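Local atomic coordinates of peptide-binding protein (Photobacterium damsela subsp. piscicida, PDB entry 6SQX), a protein that cleaves the peptidoglycan of potentially competing bacteria as a secreted endopeptidase of the NlpC/P60 family, probably acting as a cysteine peptidase. Residues I28-D33 and T403-N408; E58-Q63 and T290-T295; F66-D71 and T224-Y229; L241-E244 and N249-I252. All coordinates share one frame; numbering follows the deposited sequence.

Contact 1. Residues I28-D33 and T403-N408. With EDO (1,2-ethanediol), chain O; EDO (1,2-ethanediol), chain K; EDO (1,2-ethanediol), chain R.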
# COMPACT_ATOMS: atom_id res chain seq x y z
N ILE A 28 -0.25 0.64 23.46
CA ILE A 28 0.09 -0.60 22.76
C ILE A 28 -0.26 -1.77 23.67
O ILE A 28 -0.04 -1.72 24.88
CB ILE A 28 1.59 -0.60 22.43
CG1 ILE A 28 1.92 0.57 21.50
CG2 ILE A 28 2.00 -1.92 21.76
CD1 ILE A 28 3.42 0.67 21.11
N GLU A 29 -0.85 -2.83 23.10
CA GLU A 29 -1.43 -3.89 23.92
C GLU A 29 -0.55 -5.12 24.06
O GLU A 29 -0.38 -5.63 25.17
CB GLU A 29 -2.77 -4.34 23.32
CG GLU A 29 -3.83 -3.23 23.36
CD GLU A 29 -5.16 -3.69 22.87
OE1 GLU A 29 -5.92 -4.33 23.64
OE2 GLU A 29 -5.44 -3.46 21.68
N ILE A 30 0.02 -5.61 22.97
CA ILE A 30 0.74 -6.88 22.98
C ILE A 30 2.19 -6.69 22.52
O ILE A 30 2.60 -5.62 22.06
CB ILE A 30 0.01 -7.99 22.20
CG1 ILE A 30 -0.19 -7.59 20.74
CG2 ILE A 30 -1.30 -8.28 22.90
CD1 ILE A 30 -0.88 -8.69 19.94
N THR A 31 2.97 -7.76 22.65
CA THR A 31 4.41 -7.66 22.39
C THR A 31 4.68 -7.35 20.92
O THR A 31 4.18 -8.05 20.03
CB THR A 31 5.05 -8.99 22.77
OG1 THR A 31 4.86 -9.23 24.16
CG2 THR A 31 6.55 -8.99 22.52
N GLN A 32 5.53 -6.35 20.68
CA GLN A 32 5.85 -5.91 19.31
C GLN A 32 7.09 -6.64 18.79
O GLN A 32 8.18 -6.07 18.58
CB GLN A 32 6.00 -4.39 19.25
CG GLN A 32 4.71 -3.69 19.62
CD GLN A 32 3.54 -4.18 18.73
OE1 GLN A 32 3.67 -4.18 17.51
NE2 GLN A 32 2.46 -4.64 19.35
N ASP A 33 6.92 -7.95 18.55
CA ASP A 33 7.99 -8.76 17.98
C ASP A 33 7.32 -9.97 17.35
O ASP A 33 6.71 -10.78 18.05
CB ASP A 33 8.95 -9.18 19.09
CG ASP A 33 10.13 -10.02 18.57
OD1 ASP A 33 10.16 -10.44 17.39
OD2 ASP A 33 11.09 -10.27 19.34
N THR A 403 -2.59 -15.43 20.49
CA THR A 403 -1.64 -15.26 21.58
C THR A 403 -2.43 -15.26 22.89
O THR A 403 -3.65 -15.10 22.90
CB THR A 403 -0.83 -13.95 21.40
OG1 THR A 403 0.34 -13.97 22.22
CG2 THR A 403 -1.65 -12.72 21.75
N GLU A 404 -1.71 -15.40 24.00
CA GLU A 404 -2.31 -15.24 25.32
C GLU A 404 -2.21 -13.77 25.72
O GLU A 404 -1.11 -13.22 25.82
CB GLU A 404 -1.57 -16.10 26.33
CG GLU A 404 -1.80 -17.59 26.14
CD GLU A 404 -3.26 -18.02 26.38
OE1 GLU A 404 -3.90 -17.51 27.33
OE2 GLU A 404 -3.76 -18.87 25.60
N TYR A 405 -3.36 -13.14 25.96
CA TYR A 405 -3.40 -11.73 26.34
C TYR A 405 -4.47 -11.56 27.41
O TYR A 405 -5.64 -11.87 27.18
CB TYR A 405 -3.73 -10.89 25.10
CG TYR A 405 -3.95 -9.41 25.34
CD1 TYR A 405 -3.10 -8.64 26.15
CD2 TYR A 405 -5.01 -8.75 24.71
CE1 TYR A 405 -3.29 -7.26 26.32
CE2 TYR A 405 -5.22 -7.38 24.89
CZ TYR A 405 -4.37 -6.64 25.70
OH TYR A 405 -4.58 -5.29 25.85
N ASN A 406 -4.05 -11.08 28.58
CA ASN A 406 -4.92 -11.02 29.76
C ASN A 406 -5.51 -12.39 30.10
O ASN A 406 -6.72 -12.54 30.31
CB ASN A 406 -6.01 -9.96 29.59
CG ASN A 406 -5.45 -8.56 29.46
OD1 ASN A 406 -5.98 -7.74 28.71
ND2 ASN A 406 -4.37 -8.28 30.19
N HIS A 407 -4.65 -13.41 30.11
CA HIS A 407 -5.06 -14.79 30.44
C HIS A 407 -6.21 -15.27 29.54
O HIS A 407 -7.04 -16.10 29.95
CB HIS A 407 -5.38 -14.96 31.92
CG HIS A 407 -4.20 -14.71 32.82
ND1 HIS A 407 -4.10 -13.59 33.61
CD2 HIS A 407 -3.07 -15.43 33.02
CE1 HIS A 407 -2.96 -13.63 34.28
NE2 HIS A 407 -2.31 -14.74 33.93
N ASN A 408 -6.27 -14.75 28.32
CA ASN A 408 -7.25 -15.21 27.36
C ASN A 408 -6.53 -15.40 26.04
O ASN A 408 -5.62 -14.65 25.71
CB ASN A 408 -8.36 -14.18 27.19
CG ASN A 408 -9.73 -14.80 27.23
OD1 ASN A 408 -10.58 -14.45 28.06
ND2 ASN A 408 -9.96 -15.78 26.34
C1 EDO O . 0.84 -11.64 24.28
O1 EDO O . 1.10 -13.01 24.02
C2 EDO O . 1.98 -10.79 23.74
O2 EDO O . 2.09 -9.71 24.60
C1 EDO K . -0.45 -2.96 27.78
O1 EDO K . -0.71 -4.37 27.71
C2 EDO K . -1.78 -2.25 27.98
O2 EDO K . -2.46 -2.90 29.07
C1 EDO R . 3.94 -4.90 25.34
O1 EDO R . 4.26 -3.72 24.58
C2 EDO R . 2.71 -4.53 26.16
O2 EDO R . 2.71 -3.11 26.32
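Glu29 and Tyr405 supply the one hydrogen bond between residues 28-33 and 403-408, with Tyr405 OH donating to Glu29 OE1 over 2.8 Å. The phenol reaches the anti side of that oxygen, 17° out of the carboxylate plane, and the acid lies at the edge of the ring. Glu29 OE2 is bonded to the backbone N of Gly445, so each carboxylate oxygen has a partner and rotation of the acid is restricted.

Apolar contact comes from Ile30. Its CG2 methyl lies over one face of Tyr405, 3.9 Å from the ring centroid and 19° off the normal, a CH-pi contact. With CG1 held between the backbone N and the carbonyl carbon (chi1 59°), CG2 takes the place beside N and meets the ring. Asn406 OD1 lies 3.5 Å from the plane of the Tyr405 ring on the opposite face, toward its rim. Pro441 of strand 438-441 touches both Ile30 and Tyr405.

Ethanediol, probably from the crystallisation liquor, lies at the margin: O2 of the chain O molecule accepts from Thr31 N at 2.9 Å and also bonds Thr31 OG1. Its other end is modelled too near Thr403 to be trusted.

Tyr405 and Asn408 close a two-residue hairpin turn next to strand 395-405 of the NlpC/P60 sheet, with Tyr405 N bonded to Asn408 O at 2.7 Å. Between these two segments, one phenol joins the N-terminal loop to the hairpin, using its hydroxyl and one face together; donation to a carboxylate would probably favour the charged form of Glu29.

Contact 2. Residues E58-Q63 and T290-T295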
# COMPACT_ATOMS: atom_id res chain seq x y z
N GLU A 58 5.28 -16.25 -10.25
CA GLU A 58 4.90 -16.06 -11.65
C GLU A 58 3.77 -15.04 -11.77
O GLU A 58 3.79 -14.16 -12.65
CB GLU A 58 4.50 -17.40 -12.27
CG GLU A 58 5.71 -18.26 -12.55
CD GLU A 58 5.34 -19.63 -13.05
OE1 GLU A 58 4.16 -19.80 -13.45
OE2 GLU A 58 6.22 -20.53 -13.06
N TYR A 59 2.77 -15.13 -10.89
CA TYR A 59 1.70 -14.15 -10.91
C TYR A 59 2.25 -12.76 -10.65
O TYR A 59 1.92 -11.81 -11.36
CB TYR A 59 0.60 -14.52 -9.91
CG TYR A 59 -0.56 -13.58 -9.84
CD1 TYR A 59 -1.42 -13.42 -10.92
CD2 TYR A 59 -0.82 -12.84 -8.68
CE1 TYR A 59 -2.51 -12.57 -10.85
CE2 TYR A 59 -1.91 -11.97 -8.60
CZ TYR A 59 -2.76 -11.83 -9.70
OH TYR A 59 -3.83 -10.98 -9.62
N PHE A 60 3.13 -12.62 -9.63
CA PHE A 60 3.75 -11.33 -9.35
C PHE A 60 4.41 -10.75 -10.60
O PHE A 60 4.24 -9.56 -10.91
CB PHE A 60 4.76 -11.45 -8.19
CG PHE A 60 5.38 -10.14 -7.81
CD1 PHE A 60 6.42 -9.60 -8.57
CD2 PHE A 60 4.94 -9.45 -6.68
CE1 PHE A 60 6.97 -8.35 -8.25
CE2 PHE A 60 5.49 -8.21 -6.35
CZ PHE A 60 6.51 -7.67 -7.14
N ASN A 61 5.22 -11.54 -11.30
CA ASN A 61 5.92 -11.00 -12.47
C ASN A 61 4.93 -10.54 -13.54
O ASN A 61 5.11 -9.48 -14.15
CB ASN A 61 6.95 -11.99 -12.99
CG ASN A 61 8.26 -11.98 -12.16
OD1 ASN A 61 8.52 -11.03 -11.40
ND2 ASN A 61 9.08 -13.01 -12.32
N THR A 62 3.84 -11.30 -13.74
CA THR A 62 2.86 -10.88 -14.74
C THR A 62 2.23 -9.55 -14.35
O THR A 62 2.11 -8.64 -15.19
CB THR A 62 1.78 -11.94 -14.90
OG1 THR A 62 2.39 -13.14 -15.39
CG2 THR A 62 0.70 -11.46 -15.90
N GLN A 63 1.86 -9.40 -13.07
CA GLN A 63 1.16 -8.18 -12.67
C GLN A 63 2.13 -7.00 -12.59
O GLN A 63 1.78 -5.87 -12.98
CB GLN A 63 0.48 -8.36 -11.31
CG GLN A 63 -0.52 -9.56 -11.24
CD GLN A 63 -1.60 -9.51 -12.32
OE1 GLN A 63 -1.32 -9.70 -13.50
NE2 GLN A 63 -2.85 -9.25 -11.92
N THR A 290 19.11 -8.08 -0.37
CA THR A 290 19.23 -9.51 -0.58
C THR A 290 18.60 -9.88 -1.92
O THR A 290 17.75 -9.16 -2.44
CB THR A 290 18.61 -10.31 0.58
OG1 THR A 290 19.10 -11.66 0.56
CG2 THR A 290 17.12 -10.33 0.45
N THR A 291 19.00 -11.03 -2.46
CA THR A 291 18.43 -11.46 -3.73
C THR A 291 16.92 -11.59 -3.62
O THR A 291 16.39 -12.15 -2.65
CB THR A 291 19.04 -12.80 -4.17
OG1 THR A 291 20.46 -12.65 -4.36
CG2 THR A 291 18.40 -13.31 -5.47
N TRP A 292 16.22 -11.07 -4.62
CA TRP A 292 14.77 -11.07 -4.68
C TRP A 292 14.30 -12.19 -5.60
O TRP A 292 14.96 -12.47 -6.60
CB TRP A 292 14.31 -9.71 -5.22
CG TRP A 292 12.83 -9.60 -5.34
CD1 TRP A 292 11.96 -9.11 -4.40
CD2 TRP A 292 12.04 -9.97 -6.48
NE1 TRP A 292 10.67 -9.20 -4.86
CE2 TRP A 292 10.69 -9.72 -6.14
CE3 TRP A 292 12.34 -10.52 -7.73
CZ2 TRP A 292 9.64 -9.96 -7.04
CZ3 TRP A 292 11.29 -10.80 -8.60
CH2 TRP A 292 9.96 -10.51 -8.25
N PRO A 293 13.18 -12.88 -5.32
CA PRO A 293 12.37 -12.71 -4.10
C PRO A 293 13.02 -13.27 -2.86
O PRO A 293 13.73 -14.29 -2.91
CB PRO A 293 11.11 -13.52 -4.40
CG PRO A 293 11.12 -13.75 -5.88
CD PRO A 293 12.54 -13.84 -6.26
N MET A 294 12.77 -12.61 -1.73
CA MET A 294 13.27 -13.12 -0.47
C MET A 294 12.59 -14.45 -0.17
O MET A 294 11.41 -14.65 -0.46
CB MET A 294 12.94 -12.10 0.61
CG MET A 294 13.34 -12.48 2.00
SD MET A 294 13.06 -11.15 3.22
CE MET A 294 14.24 -9.93 2.71
N THR A 295 13.33 -15.36 0.45
CA THR A 295 12.77 -16.67 0.76
C THR A 295 11.63 -16.52 1.77
O THR A 295 11.77 -15.79 2.76
CB THR A 295 13.87 -17.53 1.36
OG1 THR A 295 14.91 -17.71 0.39
CG2 THR A 295 13.34 -18.89 1.75
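Phe60 of helix 50-64 meets Trp292, beside strand 289-291, the edge of an antiparallel five-stranded sheet. That sheet repeats the strand order of the one holding the annotated SH3 domain, consistent with a second SH3-like unit.

In the first shell the closest approach is Phe60 CE1 to Trp292 CZ2, 3.3 Å. The phenyl ring and the six-membered indole ring have centroids 5.2 Å apart and planes inclined at 55°, which fits neither a stack nor a T-shape. Asn61 OD1 comes to the rim of the indole near its plane, 3.5 Å from Trp292 CH2, so a carbonyl oxygen faces the electropositive C-H edge. No hydrogen bond spans the two segments; the contact is one of rings and shape.

In both aromatic residues CG is anti to the backbone N (chi1 -177° for Phe60, 179° for Trp292), and with these torsions the outer indole carbons CZ2 and CH2 meet the Phe60 ring.

Further out, Phe60 stacks on Tyr64, one turn along its helix, and meets Trp338 edge-to-face, so it belongs to a larger aromatic cluster. Helix 326-334 of the catalytic family region helps to position Trp292 through Ser333 O, which accepts from Trp292 NE1. The peptide between Trp292 and Pro293 is cis, and Pro293 CG sits 3.8 Å above the plane of the Trp292 ring, over its centre.

Contact 3. Residues F66-D71 and T224-Y229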
# COMPACT_ATOMS: atom_id res chain seq x y z
N PHE A 66 3.18 -5.69 -15.99
CA PHE A 66 2.08 -5.56 -16.94
C PHE A 66 2.22 -4.30 -17.79
O PHE A 66 1.87 -4.31 -18.98
CB PHE A 66 0.77 -5.50 -16.16
CG PHE A 66 -0.43 -5.36 -17.04
CD1 PHE A 66 -0.85 -6.41 -17.84
CD2 PHE A 66 -1.16 -4.19 -17.03
CE1 PHE A 66 -2.00 -6.28 -18.64
CE2 PHE A 66 -2.32 -4.04 -17.82
CZ PHE A 66 -2.71 -5.10 -18.63
N GLN A 67 2.73 -3.20 -17.21
CA GLN A 67 2.82 -1.98 -18.01
C GLN A 67 3.87 -2.07 -19.11
O GLN A 67 3.91 -1.20 -19.98
CB GLN A 67 3.12 -0.75 -17.13
CG GLN A 67 2.08 -0.52 -16.04
CD GLN A 67 0.67 -0.35 -16.56
OE1 GLN A 67 0.43 0.00 -17.72
NE2 GLN A 67 -0.28 -0.54 -15.67
N TRP A 68 4.75 -3.06 -19.05
CA TRP A 68 5.75 -3.27 -20.09
C TRP A 68 5.29 -4.32 -21.07
O TRP A 68 6.04 -4.66 -22.00
CB TRP A 68 7.10 -3.66 -19.47
CG TRP A 68 7.83 -2.56 -18.79
CD1 TRP A 68 7.43 -1.25 -18.65
CD2 TRP A 68 9.07 -2.68 -18.08
NE1 TRP A 68 8.39 -0.54 -17.93
CE2 TRP A 68 9.39 -1.40 -17.57
CE3 TRP A 68 9.96 -3.74 -17.84
CZ2 TRP A 68 10.56 -1.15 -16.83
CZ3 TRP A 68 11.12 -3.48 -17.13
CH2 TRP A 68 11.40 -2.21 -16.61
N SER A 69 4.05 -4.79 -20.93
CA SER A 69 3.56 -5.88 -21.76
C SER A 69 2.80 -5.38 -22.97
O SER A 69 2.34 -4.25 -23.03
CB SER A 69 2.67 -6.83 -20.94
OG SER A 69 1.34 -6.36 -20.83
N ASP A 70 2.67 -6.26 -23.96
CA ASP A 70 1.95 -5.86 -25.15
C ASP A 70 0.46 -5.67 -24.88
O ASP A 70 -0.22 -5.05 -25.69
CB ASP A 70 2.16 -6.89 -26.27
CG ASP A 70 3.55 -6.83 -26.88
OD1 ASP A 70 4.28 -5.86 -26.57
OD2 ASP A 70 3.90 -7.75 -27.67
N ASP A 71 -0.04 -6.21 -23.75
CA ASP A 71 -1.46 -6.17 -23.40
C ASP A 71 -1.91 -4.79 -22.89
O ASP A 71 -3.09 -4.46 -22.98
CB ASP A 71 -1.75 -7.20 -22.30
CG ASP A 71 -1.53 -8.64 -22.77
OD1 ASP A 71 -1.86 -8.95 -23.94
OD2 ASP A 71 -1.03 -9.46 -21.96
N THR A 224 15.07 -5.41 -22.21
CA THR A 224 15.81 -6.65 -22.47
C THR A 224 16.93 -6.84 -21.45
O THR A 224 17.10 -7.94 -20.90
CB THR A 224 16.38 -6.63 -23.90
OG1 THR A 224 15.30 -6.60 -24.84
CG2 THR A 224 17.23 -7.89 -24.17
N GLN A 225 17.71 -5.79 -21.20
CA GLN A 225 18.82 -5.94 -20.27
C GLN A 225 18.32 -6.08 -18.84
O GLN A 225 18.90 -6.85 -18.05
CB GLN A 225 19.75 -4.74 -20.41
CG GLN A 225 20.45 -4.65 -21.76
CD GLN A 225 21.10 -5.97 -22.16
OE1 GLN A 225 21.84 -6.57 -21.37
NE2 GLN A 225 20.82 -6.45 -23.38
N TRP A 226 17.24 -5.37 -18.48
CA TRP A 226 16.68 -5.49 -17.13
C TRP A 226 16.42 -6.96 -16.78
O TRP A 226 16.80 -7.43 -15.70
CB TRP A 226 15.37 -4.70 -17.06
CG TRP A 226 14.72 -4.78 -15.73
CD1 TRP A 226 13.89 -5.77 -15.26
CD2 TRP A 226 14.82 -3.80 -14.69
NE1 TRP A 226 13.48 -5.47 -13.97
CE2 TRP A 226 14.01 -4.25 -13.61
CE3 TRP A 226 15.50 -2.58 -14.58
CZ2 TRP A 226 13.89 -3.52 -12.42
CZ3 TRP A 226 15.36 -1.84 -13.40
CH2 TRP A 226 14.57 -2.32 -12.33
N LYS A 227 15.80 -7.69 -17.70
CA LYS A 227 15.43 -9.09 -17.48
C LYS A 227 16.62 -10.03 -17.36
O LYS A 227 16.43 -11.18 -16.96
CB LYS A 227 14.51 -9.58 -18.61
CG LYS A 227 13.18 -8.88 -18.62
CD LYS A 227 12.31 -9.38 -19.78
CE LYS A 227 12.23 -10.91 -19.80
NZ LYS A 227 11.02 -11.47 -20.50
N ARG A 228 17.82 -9.59 -17.71
CA ARG A 228 18.98 -10.47 -17.59
C ARG A 228 19.67 -10.35 -16.25
O ARG A 228 20.52 -11.21 -15.94
CB ARG A 228 19.98 -10.20 -18.72
CG ARG A 228 19.43 -10.55 -20.10
CD ARG A 228 20.40 -10.22 -21.20
NE ARG A 228 19.79 -10.46 -22.52
CZ ARG A 228 20.34 -10.12 -23.68
NH1 ARG A 228 19.69 -10.38 -24.81
NH2 ARG A 228 21.52 -9.51 -23.72
N TYR A 229 19.34 -9.33 -15.45
CA TYR A 229 20.04 -9.11 -14.20
C TYR A 229 19.44 -9.96 -13.10
O TYR A 229 18.22 -10.19 -13.06
CB TYR A 229 19.95 -7.66 -13.75
CG TYR A 229 20.88 -6.70 -14.45
CD1 TYR A 229 22.23 -6.64 -14.12
CD2 TYR A 229 20.40 -5.83 -15.44
CE1 TYR A 229 23.08 -5.74 -14.76
CE2 TYR A 229 21.22 -4.95 -16.06
CZ TYR A 229 22.56 -4.90 -15.73
OH TYR A 229 23.37 -4.01 -16.40
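Two residues before Trp68, which touches Trp226 across the contact, Phe66 O is gripped by two donors: Ser69 OG at 2.8 Å and Ser69 N at 3.0 Å. The hydroxyl lies in the carbonyl plane, on a lone pair, with a C=O...donor angle of 134°. Ser69 OG in turn accepts from Asp71 N at 3.2 Å, an ST turn, and the paired bonds tie down the chain on leaving the 3-10 segment 66-68 that carries Trp68.

Across the contact the meeting is purely aromatic. Trp68 directs the edge of its six-membered ring at the face of the five-membered ring of Trp226, with centroids 5.3 Å apart and planes at 88°. The touching atom is Trp68 CZ3, 4.1 Å from Trp226 CD1. With CG anti to its N (chi1 179°), Trp226 turns the face of its five-membered ring to the incoming edge.

Both indole N-H groups are engaged outside the two segments: Trp68 NE1 bonds Gly143 O, and Trp226 NE1 bonds Tyr65 OH, which probably limits the roll of each ring. Ile144 of strand 142-145 packs on both tryptophans, while Pro260 of strand 259-262 covers Trp226.

This T-shaped tryptophan pair thus lies where helix 220-226, which links the sheet holding the SH3 domain to a second, probably SH3-like, sheet, meets the N-terminal part of the chain, consistent with interior packing between domains.

Contact 4. Residues L241-E244 and N249-I252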
# COMPACT_ATOMS: atom_id res chain seq x y z
N LEU A 241 21.56 6.15 0.16
CA LEU A 241 22.50 5.75 -0.88
C LEU A 241 23.73 6.66 -0.84
O LEU A 241 23.62 7.81 -0.39
CB LEU A 241 21.83 5.78 -2.25
CG LEU A 241 20.73 4.73 -2.34
CD1 LEU A 241 20.06 4.75 -3.72
CD2 LEU A 241 21.22 3.31 -2.04
N PRO A 242 24.91 6.16 -1.22
CA PRO A 242 26.13 6.97 -1.12
C PRO A 242 26.00 8.26 -1.89
O PRO A 242 25.40 8.30 -2.98
CB PRO A 242 27.20 6.09 -1.75
CG PRO A 242 26.74 4.75 -1.58
CD PRO A 242 25.22 4.77 -1.54
N ILE A 243 26.57 9.32 -1.32
CA ILE A 243 26.67 10.61 -1.99
C ILE A 243 28.06 10.67 -2.63
O ILE A 243 29.08 10.74 -1.93
CB ILE A 243 26.41 11.78 -1.04
CG1 ILE A 243 25.07 11.58 -0.32
CG2 ILE A 243 26.35 13.08 -1.82
CD1 ILE A 243 24.84 12.57 0.81
N GLU A 244 28.08 10.64 -3.96
CA GLU A 244 29.32 10.71 -4.71
C GLU A 244 29.78 12.16 -4.84
O GLU A 244 29.10 13.10 -4.40
CB GLU A 244 29.17 10.01 -6.06
CG GLU A 244 28.82 8.54 -5.91
CD GLU A 244 29.87 7.77 -5.12
OE1 GLU A 244 31.06 8.16 -5.16
OE2 GLU A 244 29.51 6.77 -4.47
N ASN A 249 22.25 15.49 -4.16
CA ASN A 249 21.35 15.13 -3.08
C ASN A 249 21.59 13.68 -2.68
O ASN A 249 21.97 12.86 -3.52
CB ASN A 249 19.87 15.24 -3.50
CG ASN A 249 19.54 16.56 -4.16
OD1 ASN A 249 19.01 16.59 -5.28
ND2 ASN A 249 19.83 17.66 -3.48
N ASN A 250 21.37 13.38 -1.40
CA ASN A 250 21.19 12.01 -0.93
C ASN A 250 19.92 11.42 -1.53
O ASN A 250 18.96 12.13 -1.78
CB ASN A 250 21.06 12.05 0.60
CG ASN A 250 20.86 10.68 1.24
OD1 ASN A 250 21.73 9.81 1.15
ND2 ASN A 250 19.70 10.49 1.93
N LYS A 251 19.92 10.11 -1.76
CA LYS A 251 18.73 9.39 -2.20
C LYS A 251 18.40 8.31 -1.18
O LYS A 251 19.30 7.64 -0.67
CB LYS A 251 18.98 8.70 -3.55
CG LYS A 251 19.16 9.67 -4.68
CD LYS A 251 17.94 10.56 -4.86
CE LYS A 251 17.99 11.26 -6.24
NZ LYS A 251 17.03 12.40 -6.34
N ILE A 252 17.11 8.11 -0.90
CA ILE A 252 16.69 7.11 0.07
C ILE A 252 16.23 5.86 -0.67
O ILE A 252 15.40 5.93 -1.59
CB ILE A 252 15.62 7.66 1.02
CG1 ILE A 252 16.26 8.79 1.84
CG2 ILE A 252 15.09 6.54 1.92
CD1 ILE A 252 15.32 9.48 2.80
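Leu241 and Lys251 face each other on two antiparallel limbs of one loop, joined by Leu241 N to Lys251 O at 2.8 Å with an N-H...acceptor angle of 169°. The carbonyl points almost straight at its donor, at a C=O...donor angle of 172°. Their CA atoms are 5.4 Å apart, but only this one bond joins the pair.

Among the side chains, Leu241 lies beside that bond, with CB 3.5 Å from Lys251 O, and its CD1 comes within 4.1 Å of Lys251 CB. Beyond CB the lysine turns off: its chain bends at chi2 (-59°), and NZ is bonded to Asn147 OD1. Leu241 also packs on Leu287, giving the loop its buried side.

Ile243, in the conformer given, crosses Asn250 at about a right angle, CD1 lying 3.8 Å from Asn250 CB. The amide of Asn250 brings OD1 to 3.2 Å from Leu241 O, two acceptors with no bond between them. Asn250 ND2 is committed to Asp240 OD1, and that bond is consistent with the turn of the amide.

With Asn250 tied to Asp240 of strand 238-240 and Lys251 to Asn147, the polar ends find their partners beyond the two segments, and what remains between the limbs implies a surface loop joined by one straight backbone bond and modest aliphatic contact.

In the fold
Contacts 2 and 3 are buried and aromatic, with centres about 14 Å apart; both set helix 50-64 and the turn just after it against the part of the chain that carries the SH3 domain and a probably related sheet. Contact 1 is a surface contact, about 45 Å from contact 3 between centres and across the chain's centre from it; there the N-terminal loop meets the NlpC/P60 sheet. Contact 4, partly buried, is local and closes one loop with a backbone bond. In these four the two buried contacts rest on aromatic rings and have no hydrogen bond between their own segments, while contacts 1 and 4 each add one hydrogen bond to apolar packing.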